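Local coordinates for cytoplasmic export protein 1 (PDB 3VWA) that binds tRNA and, as part of the nuclear tRNA export machinery, may collect tRNAs at the nuclear pore complex and deliver them to translation, at residues Y13-T18 with V40-A45; L74-S79 with T84-E89. All blocks are in the same frame, centred on the assembly; numbering follows the deposited sequence.

Contact 1 of 2, residues Y13-T18 with V40-A45; sequences YTIEET and VTVFKA
Y13 and V40 form one of two purely apolar touches between strand 13-15 and strand 39-45. The ring atom CD1 of Y13 lies 4.1 Å from CG2 of V40, the two side chains crossing at about a right angle and the methyl coming to the ring obliquely. With CG beside the backbone N (chi1 -52°), the Y13 ring is carried over to strand 39-45, where it meets the valine. The second touch is broader: I15 CD1 lies 4.1 Å from V42 CG1, and I15 CG1 is equally far from V42 CG2, so both methyls of the valine are used. With 7.2 Å between the CA atoms of I15 and V42, the strands are not paired with each other. Strand 26-33 pairs with both of them in the curled antiparallel sheet of the N-terminal, kinase-like domain, and their side chains meet over one face of it. F29 of that strand lies against I15, and F85 of strand 85-89 packs on both I15 and V42. Polar groups of the touching residues find partners outside the two segments: the Y13 hydroxyl turns to E75, and the backbones of V40 and V42 are hydrogen-bonded to G31 and F29.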
ATOM      1  N   TYR A  13      17.651 -18.068 -15.408  1.00 34.61           N
ATOM      2  CA  TYR A  13      17.178 -16.815 -14.863  1.00 36.45           C
ATOM      3  C   TYR A  13      17.522 -15.695 -15.799  1.00 39.44           C
ATOM      4  O   TYR A  13      18.513 -15.779 -16.549  1.00 47.11           O
ATOM      5  CB  TYR A  13      17.809 -16.578 -13.483  1.00 35.06           C
ATOM      6  CG  TYR A  13      17.630 -17.776 -12.545  1.00 35.81           C
ATOM      7  CD1 TYR A  13      16.482 -17.929 -11.792  1.00 36.42           C
ATOM      8  CD2 TYR A  13      18.608 -18.761 -12.441  1.00 35.70           C
ATOM      9  CE1 TYR A  13      16.316 -19.027 -10.943  1.00 37.60           C
ATOM     10  CE2 TYR A  13      18.459 -19.843 -11.601  1.00 35.18           C
ATOM     11  CZ  TYR A  13      17.314 -19.985 -10.860  1.00 35.51           C
ATOM     12  OH  TYR A  13      17.157 -21.069 -10.026  1.00 33.87           O
ATOM     13  N   THR A  14      16.707 -14.658 -15.806  1.00 36.42           N
ATOM     14  CA  THR A  14      17.151 -13.442 -16.479  1.00 42.41           C
ATOM     15  C   THR A  14      17.729 -12.499 -15.425  1.00 38.00           C
ATOM     16  O   THR A  14      17.304 -12.522 -14.279  1.00 36.51           O
ATOM     17  CB  THR A  14      16.000 -12.745 -17.190  1.00 43.63           C
ATOM     18  OG1 THR A  14      15.024 -12.398 -16.209  1.00 53.49           O
ATOM     19  CG2 THR A  14      15.374 -13.678 -18.241  1.00 47.24           C
ATOM     20  N   ILE A  15      18.674 -11.669 -15.804  1.00 35.94           N
ATOM     21  CA  ILE A  15      19.329 -10.794 -14.845  1.00 37.03           C
ATOM     22  C   ILE A  15      19.261  -9.396 -15.382  1.00 38.56           C
ATOM     23  O   ILE A  15      19.593  -9.128 -16.560  1.00 31.88           O
ATOM     24  CB  ILE A  15      20.818 -11.168 -14.628  1.00 37.63           C
ATOM     25  CG1 ILE A  15      20.961 -12.621 -14.196  1.00 36.85           C
ATOM     26  CG2 ILE A  15      21.504 -10.242 -13.609  1.00 31.11           C
ATOM     27  CD1 ILE A  15      22.382 -13.135 -14.368  1.00 39.74           C
ATOM     28  N   GLU A  16      18.844  -8.481 -14.527  1.00 38.04           N
ATOM     29  CA  GLU A  16      18.842  -7.091 -14.959  1.00 44.81           C
ATOM     30  C   GLU A  16      20.268  -6.586 -15.109  1.00 43.30           C
ATOM     31  O   GLU A  16      21.215  -7.160 -14.541  1.00 37.67           O
ATOM     32  CB  GLU A  16      18.028  -6.224 -14.023  1.00 55.55           C
ATOM     33  CG  GLU A  16      16.529  -6.380 -14.208  1.00 57.14           C
ATOM     34  CD  GLU A  16      15.830  -5.091 -13.879  1.00 61.81           C
ATOM     35  OE1 GLU A  16      15.625  -4.853 -12.666  1.00 58.98           O
ATOM     36  OE2 GLU A  16      15.537  -4.316 -14.824  1.00 60.20           O
ATOM     37  N   GLU A  17      20.401  -5.519 -15.887  1.00 45.02           N
ATOM     38  CA  GLU A  17      21.683  -5.071 -16.400  1.00 53.00           C
ATOM     39  C   GLU A  17      22.552  -4.344 -15.377  1.00 53.91           C
ATOM     40  O   GLU A  17      23.778  -4.442 -15.443  1.00 57.93           O
ATOM     41  CB  GLU A  17      21.460  -4.178 -17.636  1.00 58.24           C
ATOM     42  CG  GLU A  17      22.702  -3.959 -18.483  1.00 58.93           C
ATOM     43  CD  GLU A  17      22.422  -4.063 -19.982  1.00 69.60           C
ATOM     44  OE1 GLU A  17      22.935  -3.194 -20.730  1.00 72.51           O
ATOM     45  OE2 GLU A  17      21.698  -5.001 -20.418  1.00 65.66           O
ATOM     46  N   THR A  18      21.934  -3.599 -14.459  1.00 53.28           N
ATOM     47  CA  THR A  18      22.679  -2.817 -13.451  1.00 52.50           C
ATOM     48  C   THR A  18      22.428  -3.327 -12.021  1.00 46.97           C
ATOM     49  O   THR A  18      21.277  -3.419 -11.607  1.00 42.21           O
ATOM     50  CB  THR A  18      22.314  -1.317 -13.532  1.00 57.74           C
ATOM     51  OG1 THR A  18      22.579  -0.833 -14.857  1.00 71.25           O
ATOM     52  CG2 THR A  18      23.125  -0.492 -12.522  1.00 56.23           C
ATOM     53  N   VAL A  40      13.548 -13.040  -8.430  1.00 35.38           N
ATOM     54  CA  VAL A  40      14.654 -13.595  -7.660  1.00 31.22           C
ATOM     55  C   VAL A  40      15.727 -12.543  -7.520  1.00 28.07           C
ATOM     56  O   VAL A  40      15.713 -11.516  -8.176  1.00 28.46           O
ATOM     57  CB  VAL A  40      15.280 -14.822  -8.377  1.00 33.44           C
ATOM     58  CG1 VAL A  40      14.252 -15.943  -8.588  1.00 33.12           C
ATOM     59  CG2 VAL A  40      15.891 -14.404  -9.726  1.00 31.90           C
ATOM     60  N   THR A  41      16.680 -12.811  -6.662  1.00 27.59           N
ATOM     61  CA  THR A  41      17.839 -11.935  -6.565  1.00 27.31           C
ATOM     62  C   THR A  41      19.030 -12.785  -6.889  1.00 29.62           C
ATOM     63  O   THR A  41      19.176 -13.877  -6.362  1.00 35.25           O
ATOM     64  CB  THR A  41      17.990 -11.367  -5.140  1.00 28.47           C
ATOM     65  OG1 THR A  41      16.977 -10.388  -4.989  1.00 30.80           O
ATOM     66  CG2 THR A  41      19.358 -10.689  -4.931  1.00 26.44           C
ATOM     67  N   VAL A  42      19.884 -12.259  -7.750  1.00 30.19           N
ATOM     68  CA  VAL A  42      21.070 -12.920  -8.214  1.00 28.28           C
ATOM     69  C   VAL A  42      22.315 -12.212  -7.634  1.00 29.01           C
ATOM     70  O   VAL A  42      22.571 -11.007  -7.888  1.00 30.36           O
ATOM     71  CB  VAL A  42      21.083 -12.886  -9.770  1.00 31.15           C
ATOM     72  CG1 VAL A  42      22.438 -13.330 -10.299  1.00 32.08           C
ATOM     73  CG2 VAL A  42      19.916 -13.715 -10.357  1.00 27.45           C
ATOM     74  N   PHE A  43      23.080 -12.946  -6.834  1.00 28.64           N
ATOM     75  CA  PHE A  43      24.350 -12.444  -6.341  1.00 29.36           C
ATOM     76  C   PHE A  43      25.487 -12.953  -7.245  1.00 32.44           C
ATOM     77  O   PHE A  43      25.715 -14.175  -7.408  1.00 27.35           O
ATOM     78  CB  PHE A  43      24.602 -12.881  -4.900  1.00 28.87           C
ATOM     79  CG  PHE A  43      23.703 -12.218  -3.900  1.00 30.44           C
ATOM     80  CD1 PHE A  43      24.049 -10.965  -3.332  1.00 28.53           C
ATOM     81  CD2 PHE A  43      22.538 -12.865  -3.454  1.00 24.34           C
ATOM     82  CE1 PHE A  43      23.203 -10.397  -2.357  1.00 28.07           C
ATOM     83  CE2 PHE A  43      21.720 -12.270  -2.510  1.00 26.46           C
ATOM     84  CZ  PHE A  43      22.063 -11.052  -1.959  1.00 24.10           C
ATOM     85  N   LYS A  44      26.177 -11.998  -7.850  1.00 31.50           N
ATOM     86  CA  LYS A  44      27.232 -12.302  -8.783  1.00 33.74           C
ATOM     87  C   LYS A  44      28.551 -12.004  -8.087  1.00 36.00           C
ATOM     88  O   LYS A  44      28.777 -10.872  -7.651  1.00 36.24           O
ATOM     89  CB  LYS A  44      27.078 -11.431 -10.029  1.00 36.24           C
ATOM     90  CG  LYS A  44      28.266 -11.487 -10.978  1.00 34.49           C
ATOM     91  CD  LYS A  44      27.820 -11.097 -12.376  1.00 37.52           C
ATOM     92  CE  LYS A  44      28.590 -11.908 -13.398  1.00 39.48           C
ATOM     93  NZ  LYS A  44      30.039 -11.659 -13.277  1.00 36.23           N
ATOM     94  N   ALA A  45      29.377 -13.040  -7.938  1.00 34.70           N
ATOM     95  CA  ALA A  45      30.696 -12.958  -7.306  1.00 36.19           C
ATOM     96  C   ALA A  45      31.679 -12.177  -8.137  1.00 41.68           C
ATOM     97  O   ALA A  45      31.779 -12.351  -9.375  1.00 39.54           O
ATOM     98  CB  ALA A  45      31.276 -14.339  -7.074  1.00 33.89           C
TER

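Contact 2 of 2, residues L74-S79 with T84-E89; sequences LETFDS and TFIVTE
L74 and E75 both direct their backbone N-H at one acceptor, the carbonyl of V87. L74 N lies 2.6 Å from V87 O, in the carbonyl plane, whereas E75 N stands 3.2 Å from V87 O and is tilted 21° out of that plane. This doubled grip on one oxygen is a classic beta bulge. V87 N answers to E75 O at 2.9 Å, almost in line with the carbonyl bond. Further along, F77 and F85 form a hydrogen-bonded antiparallel pair, F77 N to F85 O and F85 N to F77 O, each 3.0 Å. F77 O also takes a CA-H...O contact from T84 CA at 3.3 Å. T76 and I86 are a non-hydrogen-bonded pair, and the backbone of I86 turns instead to strand 39-45.

On the face of F77, F85 and V87, V87 CG2 meets CE2 of F77 at the ring's edge, in its plane, 3.9 Å away, and F77 CD2 touches F85 CB. With OG1 of T84 beside the backbone N (chi1 -62°), its CG2 is left anti to that N and rests 3.6 Å from F77 O, while OG1 is hydrogen-bonded to D80 O and R47 NH1. An alanine here lacks OG1 and CG2, and is likely to leave D80 O and R47 NH1 each without one mate and F77 O without its methyl neighbour. E75 OE2 is hydrogen-bonded to the Y13 hydroxyl, and T88 OG1 to E89 O.

Strands 73-77 and 85-89, running at 175° to each other and joined by a short loop, make a beta hairpin with a classic bulge, in which 73-77 is at the edge of the kinase-like domain's N-terminal antiparallel sheet while 85-89 lies inside it.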
ATOM      1  N   LEU A  74      17.995 -20.544  -3.977  1.00 37.50           N
ATOM      2  CA  LEU A  74      17.266 -21.347  -4.976  1.00 36.44           C
ATOM      3  C   LEU A  74      18.229 -22.221  -5.747  1.00 34.74           C
ATOM      4  O   LEU A  74      17.992 -23.419  -5.909  1.00 38.43           O
ATOM      5  CB  LEU A  74      16.433 -20.468  -5.913  1.00 34.89           C
ATOM      6  CG  LEU A  74      14.978 -20.043  -5.610  1.00 38.13           C
ATOM      7  CD1 LEU A  74      14.475 -20.410  -4.221  1.00 39.37           C
ATOM      8  CD2 LEU A  74      14.866 -18.546  -5.816  1.00 33.48           C
ATOM      9  N   GLU A  75      19.339 -21.641  -6.191  1.00 34.75           N
ATOM     10  CA  GLU A  75      20.316 -22.410  -6.935  1.00 34.31           C
ATOM     11  C   GLU A  75      21.684 -21.733  -6.904  1.00 33.96           C
ATOM     12  O   GLU A  75      21.738 -20.527  -6.767  1.00 36.90           O
ATOM     13  CB  GLU A  75      19.840 -22.533  -8.396  1.00 35.85           C
ATOM     14  CG  GLU A  75      20.356 -23.797  -9.087  1.00 41.99           C
ATOM     15  CD  GLU A  75      19.916 -23.924 -10.536  1.00 41.81           C
ATOM     16  OE1 GLU A  75      20.476 -24.805 -11.207  1.00 45.43           O
ATOM     17  OE2 GLU A  75      19.047 -23.139 -11.004  1.00 42.13           O
ATOM     18  N   THR A  76      22.770 -22.506  -7.054  1.00 32.31           N
ATOM     19  CA  THR A  76      24.128 -21.971  -7.187  1.00 33.67           C
ATOM     20  C   THR A  76      24.837 -22.420  -8.485  1.00 39.07           C
ATOM     21  O   THR A  76      24.488 -23.493  -9.052  1.00 37.69           O
ATOM     22  CB  THR A  76      25.006 -22.307  -5.978  1.00 32.83           C
ATOM     23  OG1 THR A  76      25.256 -23.722  -5.932  1.00 38.21           O
ATOM     24  CG2 THR A  76      24.348 -21.862  -4.689  1.00 30.48           C
ATOM     25  N   PHE A  77      25.801 -21.591  -8.934  1.00 39.18           N
ATOM     26  CA  PHE A  77      26.655 -21.830 -10.134  1.00 41.32           C
ATOM     27  C   PHE A  77      28.089 -21.409  -9.833  1.00 41.79           C
ATOM     28  O   PHE A  77      28.294 -20.292  -9.380  1.00 38.38           O
ATOM     29  CB  PHE A  77      26.177 -20.980 -11.302  1.00 39.27           C
ATOM     30  CG  PHE A  77      24.736 -21.162 -11.608  1.00 43.05           C
ATOM     31  CD1 PHE A  77      24.317 -22.150 -12.511  1.00 45.45           C
ATOM     32  CD2 PHE A  77      23.778 -20.393 -10.945  1.00 42.92           C
ATOM     33  CE1 PHE A  77      22.957 -22.328 -12.753  1.00 49.74           C
ATOM     34  CE2 PHE A  77      22.436 -20.573 -11.183  1.00 41.93           C
ATOM     35  CZ  PHE A  77      22.025 -21.527 -12.091  1.00 48.22           C
ATOM     36  N   ASP A  78      29.066 -22.282 -10.076  1.00 39.24           N
ATOM     37  CA  ASP A  78      30.481 -21.954  -9.789  1.00 40.03           C
ATOM     38  C   ASP A  78      31.488 -22.487 -10.830  1.00 40.68           C
ATOM     39  O   ASP A  78      32.709 -22.372 -10.649  1.00 39.11           O
ATOM     40  CB  ASP A  78      30.886 -22.410  -8.371  1.00 38.58           C
ATOM     41  CG  ASP A  78      30.603 -23.873  -8.124  1.00 43.93           C
ATOM     42  OD1 ASP A  78      30.504 -24.630  -9.116  1.00 46.42           O
ATOM     43  OD2 ASP A  78      30.440 -24.268  -6.944  1.00 44.57           O
ATOM     44  N   SER A  79      30.982 -23.077 -11.908  1.00 40.06           N
ATOM     45  CA  SER A  79      31.847 -23.577 -12.993  1.00 41.84           C
ATOM     46  C   SER A  79      32.680 -22.487 -13.657  1.00 41.54           C
ATOM     47  O   SER A  79      33.863 -22.652 -13.918  1.00 40.72           O
ATOM     48  CB  SER A  79      30.990 -24.258 -14.041  1.00 37.60           C
ATOM     49  OG  SER A  79      30.437 -25.399 -13.423  1.00 44.62           O
ATOM     50  N   THR A  84      29.717 -16.806 -11.653  1.00 36.15           N
ATOM     51  CA  THR A  84      29.577 -17.420 -10.324  1.00 36.82           C
ATOM     52  C   THR A  84      28.443 -16.742  -9.536  1.00 37.07           C
ATOM     53  O   THR A  84      28.534 -15.562  -9.168  1.00 37.96           O
ATOM     54  CB  THR A  84      30.948 -17.477  -9.619  1.00 36.77           C
ATOM     55  OG1 THR A  84      31.808 -18.309 -10.414  1.00 45.62           O
ATOM     56  CG2 THR A  84      30.859 -18.099  -8.226  1.00 35.72           C
ATOM     57  N   PHE A  85      27.357 -17.489  -9.338  1.00 33.98           N
ATOM     58  CA  PHE A  85      26.128 -16.935  -8.776  1.00 33.96           C
ATOM     59  C   PHE A  85      25.599 -17.706  -7.597  1.00 31.85           C
ATOM     60  O   PHE A  85      25.791 -18.920  -7.475  1.00 28.38           O
ATOM     61  CB  PHE A  85      24.997 -16.910  -9.785  1.00 32.58           C
ATOM     62  CG  PHE A  85      25.307 -16.192 -11.082  1.00 37.01           C
ATOM     63  CD1 PHE A  85      25.646 -14.828 -11.086  1.00 35.57           C
ATOM     64  CD2 PHE A  85      25.187 -16.855 -12.319  1.00 34.95           C
ATOM     65  CE1 PHE A  85      25.881 -14.145 -12.279  1.00 35.26           C
ATOM     66  CE2 PHE A  85      25.445 -16.165 -13.534  1.00 37.05           C
ATOM     67  CZ  PHE A  85      25.789 -14.813 -13.506  1.00 33.16           C
ATOM     68  N   ILE A  86      24.925 -16.955  -6.729  1.00 31.33           N
ATOM     69  CA  ILE A  86      23.990 -17.493  -5.755  1.00 31.04           C
ATOM     70  C   ILE A  86      22.644 -16.826  -6.046  1.00 30.05           C
ATOM     71  O   ILE A  86      22.481 -15.569  -5.992  1.00 31.25           O
ATOM     72  CB  ILE A  86      24.439 -17.216  -4.304  1.00 34.10           C
ATOM     73  CG1 ILE A  86      25.842 -17.794  -4.028  1.00 37.18           C
ATOM     74  CG2 ILE A  86      23.395 -17.740  -3.326  1.00 33.95           C
ATOM     75  CD1 ILE A  86      26.481 -17.345  -2.713  1.00 36.91           C
ATOM     76  N   VAL A  87      21.659 -17.658  -6.344  1.00 28.89           N
ATOM     77  CA  VAL A  87      20.335 -17.146  -6.695  1.00 30.06           C
ATOM     78  C   VAL A  87      19.357 -17.418  -5.558  1.00 33.32           C
ATOM     79  O   VAL A  87      19.207 -18.584  -5.102  1.00 30.56           O
ATOM     80  CB  VAL A  87      19.813 -17.731  -8.022  1.00 30.60           C
ATOM     81  CG1 VAL A  87      18.600 -16.943  -8.490  1.00 32.87           C
ATOM     82  CG2 VAL A  87      20.885 -17.679  -9.104  1.00 31.55           C
ATOM     83  N   THR A  88      18.709 -16.349  -5.080  1.00 30.22           N
ATOM     84  CA  THR A  88      17.867 -16.477  -3.839  1.00 31.48           C
ATOM     85  C   THR A  88      16.515 -15.952  -4.123  1.00 28.25           C
ATOM     86  O   THR A  88      16.294 -15.369  -5.199  1.00 30.11           O
ATOM     87  CB  THR A  88      18.407 -15.621  -2.659  1.00 31.15           C
ATOM     88  OG1 THR A  88      18.348 -14.229  -3.011  1.00 28.35           O
ATOM     89  CG2 THR A  88      19.827 -16.025  -2.314  1.00 29.41           C
ATOM     90  N   GLU A  89      15.600 -16.118  -3.172  1.00 32.00           N
ATOM     91  CA  GLU A  89      14.321 -15.376  -3.255  1.00 32.74           C
ATOM     92  C   GLU A  89      14.624 -13.851  -3.392  1.00 32.84           C
ATOM     93  O   GLU A  89      15.684 -13.365  -3.043  1.00 29.65           O
ATOM     94  CB  GLU A  89      13.373 -15.646  -2.069  1.00 36.16           C
ATOM     95  CG  GLU A  89      13.383 -17.053  -1.482  1.00 42.27           C
ATOM     96  CD  GLU A  89      11.981 -17.687  -1.325  1.00 48.69           C
ATOM     97  OE1 GLU A  89      11.359 -17.631  -0.229  1.00 47.41           O
ATOM     98  OE2 GLU A  89      11.498 -18.276  -2.317  1.00 54.01           O
TER

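How the contacts relate
Both contacts belong to one curled antiparallel sheet, their centres about 10 Å apart, and strands 39-45 and 85-89 join them as neighbours: F43 N bonds I86 O and T41 O accepts from T88 N. Contact 1 is a small, mostly buried meeting of side chains between strands that do not pair. Contact 2 joins true neighbours, buries more than twice the surface and relies on backbone hydrogen bonds, with strand 73-77 partly exposed. Apolar residues of the two meet on one face, where Y13 packs on F77 and V87. Contact 1 closes along the chain before contact 2 opens.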